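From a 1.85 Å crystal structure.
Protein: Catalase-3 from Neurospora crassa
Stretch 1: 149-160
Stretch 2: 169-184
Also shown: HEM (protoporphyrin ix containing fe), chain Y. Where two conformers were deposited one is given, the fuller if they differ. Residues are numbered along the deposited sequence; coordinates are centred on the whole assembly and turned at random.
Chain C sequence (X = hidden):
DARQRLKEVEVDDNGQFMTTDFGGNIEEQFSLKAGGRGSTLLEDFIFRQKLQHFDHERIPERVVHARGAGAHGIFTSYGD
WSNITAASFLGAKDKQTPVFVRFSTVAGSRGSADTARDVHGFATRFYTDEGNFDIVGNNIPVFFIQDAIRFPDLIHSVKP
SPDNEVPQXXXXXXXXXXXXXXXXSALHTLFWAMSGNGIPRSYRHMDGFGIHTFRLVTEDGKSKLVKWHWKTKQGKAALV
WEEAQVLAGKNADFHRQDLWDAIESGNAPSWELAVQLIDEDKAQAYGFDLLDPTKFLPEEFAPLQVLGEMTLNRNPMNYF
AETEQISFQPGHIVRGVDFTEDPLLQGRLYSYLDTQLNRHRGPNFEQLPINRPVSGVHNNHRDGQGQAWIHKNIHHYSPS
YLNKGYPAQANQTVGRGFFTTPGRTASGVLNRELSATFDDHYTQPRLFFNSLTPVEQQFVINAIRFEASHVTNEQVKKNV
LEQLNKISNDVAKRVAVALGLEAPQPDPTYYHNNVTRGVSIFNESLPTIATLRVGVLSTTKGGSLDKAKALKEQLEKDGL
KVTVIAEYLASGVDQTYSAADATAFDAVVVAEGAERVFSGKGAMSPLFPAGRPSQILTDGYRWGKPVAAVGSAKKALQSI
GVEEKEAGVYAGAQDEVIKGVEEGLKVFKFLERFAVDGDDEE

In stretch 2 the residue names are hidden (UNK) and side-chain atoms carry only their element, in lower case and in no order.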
ATOM      1  N   ILE C 149      17.593 -17.939   8.188  1.00  3.61           N
ATOM      2  CA  ILE C 149      16.237 -18.474   8.206  1.00  2.23           C
ATOM      3  C   ILE C 149      15.676 -18.490   9.633  1.00  3.30           C
ATOM      4  O   ILE C 149      14.476 -18.598   9.826  1.00  3.96           O
ATOM      5  CB  ILE C 149      16.180 -19.896   7.579  1.00  4.46           C
ATOM      6  CG1 ILE C 149      14.741 -20.283   7.241  1.00  6.01           C
ATOM      7  CG2 ILE C 149      16.825 -20.933   8.511  1.00  6.95           C
ATOM      8  CD1 ILE C 149      14.631 -21.465   6.255  1.00  3.77           C
ATOM      9  N   ARG C 150      16.554 -18.381  10.624  1.00  2.09           N
ATOM     10  CA  ARG C 150      16.138 -18.374  12.025  1.00  5.51           C
ATOM     11  C   ARG C 150      15.897 -16.962  12.577  1.00  5.03           C
ATOM     12  O   ARG C 150      15.533 -16.795  13.748  1.00  1.85           O
ATOM     13  CB  ARG C 150      17.168 -19.115  12.894  1.00  4.16           C
ATOM     14  CG  ARG C 150      17.523 -20.489  12.352  1.00  3.57           C
ATOM     15  CD  ARG C 150      18.607 -21.193  13.170  1.00  7.68           C
ATOM     16  NE  ARG C 150      18.901 -22.500  12.590  1.00 12.41           N
ATOM     17  CZ  ARG C 150      19.799 -23.364  13.059  1.00 15.12           C
ATOM     18  NH1 ARG C 150      20.519 -23.067  14.135  1.00 11.46           N
ATOM     19  NH2 ARG C 150      19.972 -24.531  12.443  1.00 10.20           N
ATOM     20  N   PHE C 151      16.085 -15.943  11.744  1.00  6.48           N
ATOM     21  CA  PHE C 151      15.909 -14.564  12.221  1.00  5.10           C
ATOM     22  C   PHE C 151      14.517 -14.291  12.834  1.00  4.62           C
ATOM     23  O   PHE C 151      14.415 -13.693  13.919  1.00  5.08           O
ATOM     24  CB  PHE C 151      16.241 -13.551  11.116  1.00  2.65           C
ATOM     25  CG  PHE C 151      16.447 -12.136  11.615  1.00  7.54           C
ATOM     26  CD1 PHE C 151      17.485 -11.831  12.489  1.00  6.52           C
ATOM     27  CD2 PHE C 151      15.605 -11.109  11.199  1.00  5.58           C
ATOM     28  CE1 PHE C 151      17.680 -10.519  12.947  1.00  8.71           C
ATOM     29  CE2 PHE C 151      15.791  -9.798  11.648  1.00  4.57           C
ATOM     30  CZ  PHE C 151      16.834  -9.500  12.515  1.00  4.95           C
ATOM     31  N   PRO C 152      13.441 -14.713  12.149  1.00  2.72           N
ATOM     32  CA  PRO C 152      12.107 -14.445  12.697  1.00  2.85           C
ATOM     33  C   PRO C 152      11.899 -15.154  14.023  1.00  3.80           C
ATOM     34  O   PRO C 152      11.152 -14.670  14.871  1.00  4.51           O
ATOM     35  CB  PRO C 152      11.167 -15.033  11.641  1.00  2.21           C
ATOM     36  CG  PRO C 152      11.935 -14.934  10.370  1.00  4.64           C
ATOM     37  CD  PRO C 152      13.375 -15.246  10.779  1.00  4.34           C
ATOM     38  N   ASP C 153      12.568 -16.284  14.205  1.00  2.61           N
ATOM     39  CA  ASP C 153      12.526 -16.976  15.492  1.00  2.25           C
ATOM     40  C   ASP C 153      13.178 -16.184  16.625  1.00  4.80           C
ATOM     41  O   ASP C 153      12.558 -15.940  17.657  1.00  4.93           O
ATOM     42  CB  ASP C 153      13.168 -18.362  15.377  1.00  5.86           C
ATOM     43  CG  ASP C 153      12.442 -19.248  14.386  1.00  6.51           C
ATOM     44  OD1 ASP C 153      11.265 -19.573  14.645  1.00  6.03           O
ATOM     45  OD2 ASP C 153      13.042 -19.608  13.352  1.00  5.77           O
ATOM     46  N   LEU C 154      14.436 -15.814  16.438  1.00  2.04           N
ATOM     47  CA  LEU C 154      15.127 -14.940  17.385  1.00  2.54           C
ATOM     48  C   LEU C 154      14.316 -13.689  17.710  1.00  3.73           C
ATOM     49  O   LEU C 154      14.058 -13.372  18.873  1.00  5.17           O
ATOM     50  CB  LEU C 154      16.479 -14.515  16.808  1.00  5.26           C
ATOM     51  CG  LEU C 154      17.124 -13.299  17.479  1.00  2.25           C
ATOM     52  CD1 LEU C 154      17.703 -13.675  18.858  1.00  6.07           C
ATOM     53  CD2 LEU C 154      18.196 -12.695  16.573  1.00  5.73           C
ATOM     54  N   ILE C 155      13.933 -12.959  16.671  1.00  3.07           N
ATOM     55  CA  ILE C 155      13.263 -11.679  16.868  1.00  2.65           C
ATOM     56  C   ILE C 155      11.917 -11.841  17.587  1.00  1.79           C
ATOM     57  O   ILE C 155      11.616 -11.103  18.541  1.00  3.77           O
ATOM     58  CB  ILE C 155      13.083 -10.952  15.543  1.00  3.25           C
ATOM     59  CG1 ILE C 155      14.457 -10.649  14.923  1.00  7.94           C
ATOM     60  CG2 ILE C 155      12.270  -9.675  15.755  1.00  6.41           C
ATOM     61  CD1 ILE C 155      15.395  -9.855  15.855  1.00  1.64           C
ATOM     62  N   HIS C 156      11.109 -12.804  17.143  1.00  4.57           N
ATOM     63  CA  HIS C 156       9.847 -13.089  17.822  1.00  2.63           C
ATOM     64  C   HIS C 156      10.037 -13.363  19.320  1.00  5.13           C
ATOM     65  O   HIS C 156       9.250 -12.904  20.146  1.00  2.52           O
ATOM     66  CB  HIS C 156       9.144 -14.296  17.198  1.00  4.34           C
ATOM     67  CG  HIS C 156       8.431 -13.989  15.920  1.00  3.33           C
ATOM     68  ND1 HIS C 156       7.627 -14.907  15.278  1.00  2.89           N
ATOM     69  CD2 HIS C 156       8.412 -12.871  15.158  1.00  3.88           C
ATOM     70  CE1 HIS C 156       7.137 -14.363  14.176  1.00  4.66           C
ATOM     71  NE2 HIS C 156       7.607 -13.132  14.073  1.00  3.59           N
ATOM     72  N   SER C 157      11.082 -14.115  19.661  1.00  4.47           N
ATOM     73  CA  SER C 157      11.291 -14.529  21.043  1.00  3.99           C
ATOM     74  C   SER C 157      11.710 -13.347  21.913  1.00  4.17           C
ATOM     75  O   SER C 157      11.359 -13.279  23.100  1.00  7.07           O
ATOM     76  CB  SER C 157      12.353 -15.644  21.127  1.00  5.40           C
ATOM     77  OG  SER C 157      13.678 -15.115  21.120  1.00  7.09           O
ATOM     78  N   VAL C 158      12.449 -12.420  21.312  0.67  4.74           N
ATOM     79  CA  VAL C 158      12.985 -11.263  22.024  0.67  4.34           C
ATOM     80  C   VAL C 158      11.977 -10.103  22.119  0.67  6.18           C
ATOM     81  O   VAL C 158      11.946  -9.365  23.108  0.67  7.60           O
ATOM     82  CB  VAL C 158      14.313 -10.818  21.380  0.67  4.74           C
ATOM     83  CG1 VAL C 158      14.675  -9.405  21.770  0.67  3.89           C
ATOM     84  CG2 VAL C 158      15.426 -11.800  21.758  0.67  4.47           C
ATOM     85  N   LYS C 159      11.136  -9.963  21.105  1.00  3.46           N
ATOM     86  CA  LYS C 159      10.093  -8.932  21.106  1.00  4.27           C
ATOM     87  C   LYS C 159       8.950  -9.288  22.077  1.00  6.14           C
ATOM     88  O   LYS C 159       8.905 -10.398  22.619  1.00  5.03           O
ATOM     89  CB  LYS C 159       9.624  -8.632  19.673  1.00  2.43           C
ATOM     90  CG  LYS C 159      10.431  -7.513  19.019  1.00  6.66           C
ATOM     91  CD  LYS C 159      10.133  -7.347  17.536  1.00  8.90           C
ATOM     92  CE  LYS C 159      10.987  -6.244  16.897  1.00  6.70           C
ATOM     93  NZ  LYS C 159      10.558  -4.831  17.200  1.00  6.35           N
ATOM     94  N   PRO C 160       8.037  -8.339  22.342  1.00  3.66           N
ATOM     95  CA  PRO C 160       7.052  -8.611  23.404  1.00  5.10           C
ATOM     96  C   PRO C 160       6.201  -9.850  23.144  1.00  6.57           C
ATOM     97  O   PRO C 160       5.937 -10.193  21.992  1.00  8.47           O
ATOM     98  CB  PRO C 160       6.151  -7.364  23.376  1.00  6.50           C
ATOM     99  CG  PRO C 160       7.035  -6.274  22.786  1.00  7.88           C
ATOM    100  CD  PRO C 160       7.871  -6.998  21.753  1.00  4.80           C
ATOM    101  N   UNK C 169      10.917  -3.484  24.575  1.00  3.11           N
ATOM    102  CA  UNK C 169      12.354  -3.220  24.490  1.00  2.69           C
ATOM    103  C   UNK C 169      13.132  -3.955  25.577  1.00  7.45           C
ATOM    104  O   UNK C 169      13.923  -3.349  26.296  1.00  5.23           O
ATOM    105  c   UNK C 169      12.613  -1.718  24.602  1.00  5.59           C
ATOM    106  N   UNK C 170      12.915  -5.254  25.704  1.00  6.49           N
ATOM    107  CA  UNK C 170      13.581  -5.986  26.774  1.00 11.10           C
ATOM    108  C   UNK C 170      13.717  -7.472  26.480  1.00  5.45           C
ATOM    109  O   UNK C 170      12.806  -8.101  25.950  1.00  7.70           O
ATOM    110  c   UNK C 170      12.837  -5.774  28.070  1.00  7.55           C
ATOM    111  N   UNK C 171      14.870  -8.027  26.825  1.00  5.15           N
ATOM    112  CA  UNK C 171      15.075  -9.465  26.730  1.00  3.71           C
ATOM    113  C   UNK C 171      14.677 -10.151  28.031  1.00  5.50           C
ATOM    114  O   UNK C 171      14.710 -11.374  28.136  1.00  7.77           O
ATOM    115  c   UNK C 171      16.529  -9.799  26.401  1.00  7.74           C
ATOM    116  c   UNK C 171      16.840  -9.452  24.947  1.00  4.79           C
ATOM    117  o   UNK C 171      17.399  -9.050  27.262  1.00  6.92           O
ATOM    118  N   UNK C 172      14.273  -9.357  29.017  1.00  6.08           N
ATOM    119  CA  UNK C 172      13.969  -9.886  30.353  1.00  7.73           C
ATOM    120  C   UNK C 172      12.585 -10.510  30.439  1.00  6.94           C
ATOM    121  O   UNK C 172      11.720 -10.016  31.156  1.00  6.97           O
ATOM    122  c   UNK C 172      14.125  -8.779  31.418  1.00  5.18           C
ATOM    123  N   UNK C 173      12.369 -11.589  29.697  1.00  7.94           N
ATOM    124  CA  UNK C 173      11.116 -12.331  29.795  1.00  6.69           C
ATOM    125  C   UNK C 173      11.287 -13.760  29.307  1.00  6.55           C
ATOM    126  O   UNK C 173      12.256 -14.077  28.622  1.00  8.19           O
ATOM    127  c   UNK C 173       9.987 -11.641  29.027  1.00  7.62           C
ATOM    128  c   UNK C 173      11.174 -10.423  27.062  1.00  4.43           C
ATOM    129  c   UNK C 173      10.322 -11.329  27.601  1.00  4.28           C
ATOM    130  n   UNK C 173      11.083 -10.545  25.694  1.00  4.67           N
ATOM    131  c   UNK C 173      10.200 -11.485  25.405  1.00  4.34           C
ATOM    132  n   UNK C 173       9.726 -11.976  26.539  1.00 11.20           N
ATOM    133  N   UNK C 174      10.320 -14.604  29.650  1.00  6.31           N
ATOM    134  CA  UNK C 174      10.407 -16.041  29.413  1.00  7.77           C
ATOM    135  C   UNK C 174      10.838 -16.436  28.004  1.00 12.12           C
ATOM    136  O   UNK C 174      11.755 -17.244  27.837  1.00  4.76           O
ATOM    137  c   UNK C 174       9.074 -16.723  29.742  1.00  9.24           C
ATOM    138  o   UNK C 174       8.490 -17.897  31.717  1.00 13.95           O
ATOM    139  o   UNK C 174       8.976 -15.768  31.922  1.00 11.22           O
ATOM    140  c   UNK C 174       8.817 -16.798  31.232  1.00 15.45           C
ATOM    141  N   UNK C 175      10.174 -15.881  26.996  1.00  4.47           N
ATOM    142  CA  UNK C 175      10.354 -16.377  25.641  1.00  6.56           C
ATOM    143  C   UNK C 175      11.779 -16.136  25.154  1.00  4.50           C
ATOM    144  O   UNK C 175      12.346 -16.962  24.432  1.00  5.71           O
ATOM    145  c   UNK C 175       9.334 -15.752  24.685  1.00  6.83           C
ATOM    146  o   UNK C 175       9.449 -14.346  24.641  1.00  5.58           O
ATOM    147  N   UNK C 176      12.354 -15.005  25.553  1.00  4.00           N
ATOM    148  CA  UNK C 176      13.690 -14.633  25.093  1.00  6.97           C
ATOM    149  C   UNK C 176      14.708 -15.642  25.608  1.00  8.71           C
ATOM    150  O   UNK C 176      15.543 -16.162  24.859  1.00  5.78           O
ATOM    151  c   UNK C 176      14.050 -13.241  25.564  1.00  4.20           C
ATOM    152  N   UNK C 177      14.645 -15.898  26.906  1.00  4.45           N
ATOM    153  CA  UNK C 177      15.603 -16.793  27.553  1.00  2.95           C
ATOM    154  C   UNK C 177      15.346 -18.271  27.244  1.00 12.53           C
ATOM    155  O   UNK C 177      16.277 -19.079  27.263  1.00  6.19           O
ATOM    156  c   UNK C 177      17.734 -15.059  29.669  1.00  7.11           C
ATOM    157  n   UNK C 177      16.807 -13.016  29.488  1.00  5.74           N
ATOM    158  c   UNK C 177      20.022 -15.443  30.261  1.00  4.40           C
ATOM    159  c   UNK C 177      15.833 -13.952  29.207  1.00  7.83           C
ATOM    160  c   UNK C 177      17.979 -13.670  29.777  1.00  8.45           C
ATOM    161  c   UNK C 177      19.227 -13.162  30.125  1.00  7.05           C
ATOM    162  c   UNK C 177      15.658 -16.505  29.056  1.00  5.36           C
ATOM    163  c   UNK C 177      18.784 -15.953  29.916  1.00  4.13           C
ATOM    164  c   UNK C 177      16.356 -15.221  29.318  1.00  5.11           C
ATOM    165  c   UNK C 177      20.230 -14.063  30.371  1.00  6.09           C
ATOM    166  N   UNK C 178      14.090 -18.612  26.946  1.00  7.79           N
ATOM    167  CA  UNK C 178      13.756 -19.914  26.361  1.00 11.05           C
ATOM    168  C   UNK C 178      14.531 -20.075  25.053  1.00 10.78           C
ATOM    169  O   UNK C 178      15.175 -21.098  24.829  1.00  9.64           O
ATOM    170  c   UNK C 178      12.239 -20.014  26.112  1.00  5.77           C
ATOM    171  o   UNK C 178      12.562 -22.325  25.528  1.00  7.64           O
ATOM    172  c   UNK C 178      11.813 -21.332  25.466  1.00 10.54           C
ATOM    173  o   UNK C 178      10.697 -21.380  24.898  1.00  7.76           O
ATOM    174  N   UNK C 179      14.482 -19.057  24.196  1.00  6.73           N
ATOM    175  CA  UNK C 179      15.202 -19.118  22.925  1.00  6.67           C
ATOM    176  C   UNK C 179      16.722 -19.182  23.096  1.00  7.85           C
ATOM    177  O   UNK C 179      17.385 -19.974  22.437  1.00  9.42           O
ATOM    178  c   UNK C 179      15.510 -18.036  20.649  1.00  4.03           C
ATOM    179  c   UNK C 179      16.684 -17.341  20.393  1.00  5.18           C
ATOM    180  c   UNK C 179      14.974 -18.832  19.647  1.00  4.44           C
ATOM    181  c   UNK C 179      17.308 -17.432  19.148  1.00  1.27           C
ATOM    182  c   UNK C 179      14.841 -17.951  21.998  1.00  6.30           C
ATOM    183  c   UNK C 179      16.756 -18.232  18.149  1.00  3.41           C
ATOM    184  c   UNK C 179      15.589 -18.933  18.400  1.00  6.27           C
ATOM    185  N   UNK C 180      17.267 -18.353  23.982  1.00  6.30           N
ATOM    186  CA  UNK C 180      18.711 -18.306  24.202  1.00  6.66           C
ATOM    187  C   UNK C 180      19.234 -19.662  24.647  1.00  9.78           C
ATOM    188  O   UNK C 180      20.344 -20.064  24.299  1.00  8.43           O
ATOM    189  c   UNK C 180      18.144 -13.596  25.498  1.00 10.01           C
ATOM    190  c   UNK C 180      18.729 -15.850  24.885  1.00  7.11           C
ATOM    191  c   UNK C 180      18.452 -14.150  23.194  1.00  7.95           C
ATOM    192  c   UNK C 180      18.439 -14.904  25.854  1.00  8.09           C
ATOM    193  c   UNK C 180      19.051 -17.267  25.276  1.00  3.86           C
ATOM    194  c   UNK C 180      18.157 -13.223  24.165  1.00  7.66           C
ATOM    195  c   UNK C 180      18.728 -15.464  23.552  1.00 11.67           C
ATOM    196  N   UNK C 181      18.428 -20.363  25.429  1.00  7.70           N
ATOM    197  CA  UNK C 181      18.861 -21.622  26.009  1.00 10.40           C
ATOM    198  C   UNK C 181      18.533 -22.810  25.104  1.00 10.45           C
ATOM    199  O   UNK C 181      19.181 -23.851  25.179  1.00 10.40           O
ATOM    200  c   UNK C 181      18.286 -21.798  27.419  1.00  9.12           C
ATOM    201  o   UNK C 181      16.866 -21.831  27.416  1.00  8.68           O
ATOM    202  N   UNK C 182      17.530 -22.641  24.249  1.00  7.20           N
ATOM    203  CA  UNK C 182      17.142 -23.671  23.288  1.00 10.27           C
ATOM    204  C   UNK C 182      18.021 -23.637  22.041  1.00 10.15           C
ATOM    205  O   UNK C 182      18.098 -24.617  21.305  1.00  7.88           O
ATOM    206  c   UNK C 182      15.687 -23.481  22.867  1.00  6.24           C
ATOM    207  o   UNK C 182      14.794 -23.800  23.920  1.00 10.59           O
ATOM    208  N   UNK C 183      18.674 -22.497  21.821  1.00  7.49           N
ATOM    209  CA  UNK C 183      19.466 -22.229  20.616  1.00  6.53           C
ATOM    210  C   UNK C 183      20.820 -21.652  21.029  1.00  7.67           C
ATOM    211  O   UNK C 183      21.037 -20.440  20.942  1.00  8.29           O
ATOM    212  c   UNK C 183      19.331 -20.971  18.353  1.00  9.86           C
ATOM    213  n   UNK C 183      20.116 -23.126  17.598  1.00  4.88           N
ATOM    214  c   UNK C 183      18.720 -21.211  19.735  1.00  9.41           C
ATOM    215  o   UNK C 183      18.221 -22.294  16.701  1.00 14.35           O
ATOM    216  c   UNK C 183      19.181 -22.184  17.469  1.00 12.19           C
ATOM    217  N   UNK C 184      21.747 -22.520  21.481  1.00  5.31           N
ATOM    218  CA  UNK C 184      22.919 -22.035  22.227  1.00  7.40           C
ATOM    219  C   UNK C 184      23.880 -21.144  21.443  1.00  4.24           C
ATOM    220  O   UNK C 184      24.713 -20.500  22.068  1.00  8.29           O
ATOM    221  c   UNK C 184      23.618 -23.330  22.672  1.00 12.43           C
ATOM    222  c   UNK C 184      21.614 -23.986  21.551  1.00  8.46           C
ATOM    223  c   UNK C 184      22.530 -24.355  22.697  1.00  9.74           C
TER
HETATM  224  CHA HEM Y1720      17.566  -3.636  10.236  1.00  3.43           C
HETATM  225  CHB HEM Y1720      22.039  -4.942  11.642  1.00  4.66           C
HETATM  226  CHC HEM Y1720      20.847  -9.589  10.970  1.00  5.71           C
HETATM  227  CHD HEM Y1720      16.759  -8.222   8.761  1.00  5.92           C
HETATM  228  C1A HEM Y1720      18.861  -3.572  10.718  1.00  3.27           C
HETATM  229  C2A HEM Y1720      19.578  -2.371  11.132  1.00  4.40           C
HETATM  230  C3A HEM Y1720      20.807  -2.741  11.534  1.00  4.30           C
HETATM  231  C4A HEM Y1720      20.919  -4.177  11.369  1.00  4.55           C
HETATM  232  CMA HEM Y1720      21.938  -1.827  12.063  1.00  2.35           C
HETATM  233  CAA HEM Y1720      18.984  -0.937  11.151  1.00  1.90           C
HETATM  234  CBA HEM Y1720      19.411  -0.128   9.930  1.00  4.61           C
HETATM  235  CGA HEM Y1720      18.883   1.274  10.082  1.00  4.30           C
HETATM  236  O1A HEM Y1720      17.938   1.648   9.345  1.00  4.96           O
HETATM  237  O2A HEM Y1720      19.402   2.022  10.953  1.00  4.88           O
HETATM  238  C1B HEM Y1720      22.127  -6.316  11.527  1.00  3.63           C
HETATM  239  C2B HEM Y1720      23.329  -7.111  11.711  1.00  4.37           C
HETATM  240  C3B HEM Y1720      22.999  -8.402  11.549  1.00  3.57           C
HETATM  241  C4B HEM Y1720      21.586  -8.455  11.229  1.00  5.58           C
HETATM  242  CMB HEM Y1720      24.701  -6.492  12.062  1.00  1.69           C
HETATM  243  CAB HEM Y1720      23.906  -9.655  11.602  1.00  8.96           C
HETATM  244  CBB HEM Y1720      25.214  -9.562  11.337  1.00 11.90           C
HETATM  245  C1C HEM Y1720      19.682  -9.607  10.242  1.00  3.45           C
HETATM  246  C2C HEM Y1720      19.110 -10.763   9.568  1.00  4.52           C
HETATM  247  C3C HEM Y1720      17.975 -10.367   8.985  1.00  8.29           C
HETATM  248  C4C HEM Y1720      17.815  -8.956   9.225  1.00  5.40           C
HETATM  249  CMC HEM Y1720      19.694 -12.189   9.586  1.00  2.50           C
HETATM  250  CAC HEM Y1720      17.012 -11.182   8.112  1.00  4.71           C
HETATM  251  CBC HEM Y1720      17.496 -12.158   7.342  1.00 10.17           C
HETATM  252  C1D HEM Y1720      16.580  -6.884   8.958  1.00  8.15           C
HETATM  253  C2D HEM Y1720      15.451  -6.141   8.462  1.00  2.41           C
HETATM  254  C3D HEM Y1720      15.701  -4.713   8.924  1.00  0.97           C
HETATM  255  C4D HEM Y1720      16.957  -4.734   9.641  1.00  1.58           C
HETATM  256  CMD HEM Y1720      14.265  -6.701   7.648  1.00  2.92           C
HETATM  257  CAD HEM Y1720      14.807  -3.492   8.657  1.00  3.01           C
HETATM  258  CBD HEM Y1720      15.387  -2.775   7.444  1.00  3.52           C
HETATM  259  CGD HEM Y1720      14.485  -1.634   7.055  1.00  2.95           C
HETATM  260  O1D HEM Y1720      14.974  -0.702   6.372  1.00  3.32           O
HETATM  261  O2D HEM Y1720      13.293  -1.645   7.456  1.00  7.16           O
HETATM  262  NA  HEM Y1720      19.715  -4.646  10.874  1.00  1.81           N
HETATM  263  NB  HEM Y1720      21.095  -7.169  11.230  1.00  3.03           N
HETATM  264  NC  HEM Y1720      18.864  -8.524  10.005  1.00  4.10           N
HETATM  265  ND  HEM Y1720      17.444  -6.035   9.636  1.00  2.46           N
HETATM  266 FE   HEM Y1720      19.347  -6.563  10.360  1.00  5.35          FE
HETATM  267  O   HOH W   1      10.920  -6.625  23.764  1.00  4.69           O
HETATM  268  O   HOH W   2       7.588 -13.126  22.922  1.00  7.46           O

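Position 169 carries a single side-chain carbon pointing away from the first stretch and is alanine, A169. Position 170 likewise has one carbon, A170; water 1 lies 3.1 Å from A170 N, whose hydrogen bond it accepts, and 3.0 Å from V158 O. At 171 one carbon carries an oxygen and a second carbon, the branched pattern of threonine; in T171 the methyl CG2 lies 3.8 Å from V158 CG1. Position 172, again one carbon and out of reach, is A172.

Position 173 has one carbon followed by a five-membered ring of three carbons and two nitrogens, which defines histidine. H173 occupies the N-cap position, and its NE2 donates a hydrogen bond to V158 O at 3.0 Å, with the acceptor near the ring plane. Position 174 has two carbons, the second bearing two oxygens; pointing away, it is D174. Position 175 holds one carbon and one oxygen, a serine: S175 OG donates to S157 O at 2.7 Å and receives a hydrogen bond from water 2 at 2.8 Å, the same water donating to K159 O at 3.0 Å.

At 176 the lone carbon identifies A176, whose CB sits 4.3 Å from V158 CG2. Position 177 bears fused five- and six-membered rings of eight carbons and one nitrogen, unmistakably tryptophan, and W177 points away. Position 178 repeats the two-carbon, two-oxygen pattern, D178, without touching the first stretch.

Position 179 is one carbon and a six-carbon ring with no oxygen, hence phenylalanine. The face of F179 receives L154 CA, 3.9 Å from the ring centroid, in a CH-pi contact, while L154 CD1 is 3.8 Å from F179 CE2. The same atoms at 180 give F180; its CZ lies 3.9 Å from V158 CG2. Positions 181 and 182 each carry one carbon and one oxygen, S181 and S182, and both are out of reach. At 183 three carbons end in one oxygen and one nitrogen, a glutamine; Q183 NE2 approaches R150 NH1 to 3.5 Å, but two donors cannot bond. At 184 three carbons close onto the backbone nitrogen, giving P184.

The helices run roughly antiparallel, at 143°, with axes approaching to 7.9 Å. Small A176 lies where the backbones come close, its CA 4.6 Å from V158 CA. Here the carbonyls ending helix 151-158 meet the start of helix 174-182, where H173 and S175 supply donors to V158 O and S157 O. Farther along, F179 and F180 pack against L154, adding apolar contact to this polar junction.

Stretch 2 (169-184) AATAHDSAWDFFSSQP
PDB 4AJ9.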